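Local atomic coordinates of aldehyde dehydrogenase 12 (Zea mays, PDB entry 6D97), a protein that catalyses the NAD-dependent oxidation of L-glutamate gamma-semialdehyde to glutamate, the last step of proline catabolism in plants. Residues Ile194-Asn199 and Pro219-Asp224. Sequence-based numbering, arbitrary orientation.
Sequences IITPFN and PVLKVD. With NAD (nicotinamide-adenine-dinucleotide), chain E.
I195 and K222 pair across two parallel strands and face the adenosine ribose of NAD. K222 NZ donates a hydrogen bond to O2B of NAD at 2.8 Å and a weak one to O3B. It also donates to S253 O, beyond the two segments. The lysine chain starts with CG anti to the backbone N (chi1 -176°) and bends further out to reach the ribose. Its CD lies 3.9 Å from I195 CG2, and that methyl also touches the ribose at O4B of NAD. T196 O takes two bonds, one from NAD O3B at 3.1 Å and a longer one from D224 N at 3.3 Å. A methionine in place of K222 would probably leave NAD O2B and S253 O without the lysine's donor. The backbone bonds K222 N to I194 O (2.7 Å), T196 N to K222 O and I194 N to V220 O hold the strands in register. On the opposite face I194 CG2 packs on L221 CD1 at 3.7 Å. There T196 OG1 lies 3.5 Å from V223 CG2, buried with no polar partner in the model. Helix 203-214 covers this face through T196 and P219. D224 OD1 forms a salt bridge with K226. The pair belongs to the beta-alpha-beta unit of the Rossmann-type NAD-binding domain, where the ribose sits at the C-terminal strand ends.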
loop_
_atom_site.group_PDB
_atom_site.type_symbol
_atom_site.label_atom_id
_atom_site.label_comp_id
_atom_site.label_asym_id
_atom_site.label_seq_id
_atom_site.Cartn_x
_atom_site.Cartn_y
_atom_site.Cartn_z
ATOM N N ILE A 194 16.302 -21.853 -9.819
ATOM C CA ILE A 194 14.974 -22.353 -9.477
ATOM C C ILE A 194 14.987 -23.869 -9.587
ATOM O O ILE A 194 15.419 -24.421 -10.604
ATOM C CB ILE A 194 13.883 -21.762 -10.384
ATOM C CG1 ILE A 194 13.957 -20.243 -10.353
ATOM C CG2 ILE A 194 12.510 -22.210 -9.927
ATOM C CD1 ILE A 194 13.136 -19.588 -11.438
ATOM N N ILE A 195 14.513 -24.537 -8.539
ATOM C CA ILE A 195 14.512 -25.993 -8.440
ATOM C C ILE A 195 13.126 -26.428 -7.978
ATOM O O ILE A 195 12.686 -26.042 -6.888
ATOM C CB ILE A 195 15.593 -26.491 -7.465
ATOM C CG1 ILE A 195 16.964 -25.924 -7.849
ATOM C CG2 ILE A 195 15.618 -28.004 -7.432
ATOM C CD1 ILE A 195 18.044 -26.192 -6.832
ATOM N N THR A 196 12.439 -27.221 -8.795
ATOM C CA THR A 196 11.056 -27.603 -8.549
ATOM C C THR A 196 10.867 -29.109 -8.669
ATOM O O THR A 196 11.663 -29.794 -9.321
ATOM C CB THR A 196 10.104 -26.883 -9.517
ATOM O OG1 THR A 196 10.200 -27.469 -10.819
ATOM C CG2 THR A 196 10.445 -25.413 -9.601
ATOM N N PRO A 197 9.796 -29.663 -8.050
ATOM C CA PRO A 197 9.665 -31.122 -7.959
ATOM C C PRO A 197 8.787 -31.746 -9.036
ATOM O O PRO A 197 8.422 -31.101 -10.023
ATOM C CB PRO A 197 9.036 -31.307 -6.576
ATOM C CG PRO A 197 8.093 -30.141 -6.486
ATOM C CD PRO A 197 8.744 -28.993 -7.260
ATOM N N PHE A 198 8.422 -33.012 -8.826
ATOM C CA PHE A 198 7.766 -33.785 -9.872
ATOM C C PHE A 198 6.269 -33.515 -9.963
ATOM O O PHE A 198 5.687 -33.657 -11.045
ATOM C CB PHE A 198 7.990 -35.281 -9.637
ATOM C CG PHE A 198 7.105 -35.869 -8.570
ATOM C CD1 PHE A 198 7.484 -35.824 -7.238
ATOM C CD2 PHE A 198 5.892 -36.460 -8.898
ATOM C CE1 PHE A 198 6.675 -36.356 -6.259
ATOM C CE2 PHE A 198 5.078 -36.992 -7.920
ATOM C CZ PHE A 198 5.470 -36.940 -6.599
ATOM N N ASN A 199 5.624 -33.142 -8.857
ATOM C CA ASN A 199 4.175 -33.310 -8.781
ATOM C C ASN A 199 3.403 -32.231 -9.534
ATOM O O ASN A 199 2.283 -32.489 -9.984
ATOM C CB ASN A 199 3.730 -33.380 -7.320
ATOM C CG ASN A 199 4.101 -32.148 -6.531
ATOM O OD1 ASN A 199 5.133 -31.524 -6.771
ATOM N ND2 ASN A 199 3.254 -31.791 -5.575
ATOM N N PRO A 219 17.385 -16.375 -14.368
ATOM C CA PRO A 219 17.326 -17.661 -13.675
ATOM C C PRO A 219 17.853 -18.817 -14.505
ATOM O O PRO A 219 17.826 -18.812 -15.738
ATOM C CB PRO A 219 15.822 -17.828 -13.422
ATOM C CG PRO A 219 15.203 -17.198 -14.629
ATOM C CD PRO A 219 16.123 -16.069 -15.061
ATOM N N VAL A 220 18.347 -19.821 -13.791
ATOM C CA VAL A 220 18.539 -21.157 -14.332
ATOM C C VAL A 220 17.484 -22.044 -13.687
ATOM O O VAL A 220 17.337 -22.056 -12.457
ATOM C CB VAL A 220 19.967 -21.682 -14.089
ATOM C CG1 VAL A 220 20.306 -21.719 -12.599
ATOM C CG2 VAL A 220 20.136 -23.052 -14.724
ATOM N N LEU A 221 16.706 -22.731 -14.516
ATOM C CA LEU A 221 15.556 -23.495 -14.058
ATOM C C LEU A 221 15.856 -24.983 -14.142
ATOM O O LEU A 221 16.267 -25.482 -15.195
ATOM C CB LEU A 221 14.310 -23.160 -14.880
ATOM C CG LEU A 221 13.113 -24.070 -14.606
ATOM C CD1 LEU A 221 12.608 -23.923 -13.179
ATOM C CD2 LEU A 221 11.999 -23.794 -15.593
ATOM N N LYS A 222 15.651 -25.685 -13.033
ATOM C CA LYS A 222 15.824 -27.130 -12.976
ATOM C C LYS A 222 14.524 -27.756 -12.491
ATOM O O LYS A 222 14.049 -27.440 -11.394
ATOM C CB LYS A 222 16.987 -27.508 -12.058
ATOM C CG LYS A 222 17.305 -28.993 -12.023
ATOM C CD LYS A 222 17.204 -29.533 -10.608
ATOM C CE LYS A 222 17.674 -30.976 -10.522
ATOM N NZ LYS A 222 16.721 -31.910 -11.186
ATOM N N VAL A 223 13.953 -28.633 -13.310
ATOM C CA VAL A 223 12.753 -29.384 -12.967
ATOM C C VAL A 223 13.135 -30.853 -12.873
ATOM O O VAL A 223 13.989 -31.327 -13.632
ATOM C CB VAL A 223 11.630 -29.163 -14.003
ATOM C CG1 VAL A 223 10.373 -29.944 -13.633
ATOM C CG2 VAL A 223 11.324 -27.674 -14.131
ATOM N N ASP A 224 12.528 -31.558 -11.915
ATOM C CA ASP A 224 12.716 -32.993 -11.746
ATOM C C ASP A 224 12.662 -33.697 -13.090
ATOM O O ASP A 224 11.697 -33.544 -13.847
ATOM C CB ASP A 224 11.642 -33.557 -10.809
ATOM C CG ASP A 224 11.969 -34.961 -10.321
ATOM O OD1 ASP A 224 12.106 -35.884 -11.155
ATOM O OD2 ASP A 224 12.107 -35.137 -9.093
HETATM P PA NAD E . 13.027 -33.410 -3.787
HETATM O O1A NAD E . 13.664 -32.588 -2.622
HETATM O O2A NAD E . 13.296 -34.828 -3.910
HETATM O O5B NAD E . 13.372 -33.085 -5.186
HETATM C C5B NAD E . 12.933 -31.872 -5.748
HETATM C C4B NAD E . 13.928 -31.242 -6.717
HETATM O O4B NAD E . 15.147 -30.877 -6.094
HETATM C C3B NAD E . 14.237 -32.105 -7.897
HETATM O O3B NAD E . 14.345 -31.349 -9.040
HETATM C C2B NAD E . 15.530 -32.693 -7.529
HETATM O O2B NAD E . 16.244 -33.050 -8.650
HETATM C C1B NAD E . 16.151 -31.567 -6.790
HETATM N N9A NAD E . 17.197 -31.935 -5.860
HETATM C C8A NAD E . 17.263 -33.041 -5.032
HETATM N N7A NAD E . 18.388 -32.983 -4.310
HETATM C C5A NAD E . 19.089 -31.825 -4.635
HETATM C C6A NAD E . 20.277 -31.254 -4.220
HETATM N N6A NAD E . 21.072 -31.914 -3.223
HETATM N N1A NAD E . 20.689 -30.091 -4.747
HETATM C C2A NAD E . 19.962 -29.440 -5.690
HETATM N N3A NAD E . 18.788 -29.970 -6.124
HETATM C C4A NAD E . 18.337 -31.138 -5.621
HETATM O O3 NAD E . 11.565 -33.479 -3.912
HETATM P PN NAD E . 10.661 -34.781 -3.792
HETATM O O1N NAD E . 9.208 -34.184 -3.746
HETATM O O2N NAD E . 10.774 -35.644 -5.014
HETATM O O5D NAD E . 10.886 -35.586 -2.540
HETATM O O HOH W 1 10.634 -34.107 -7.141
#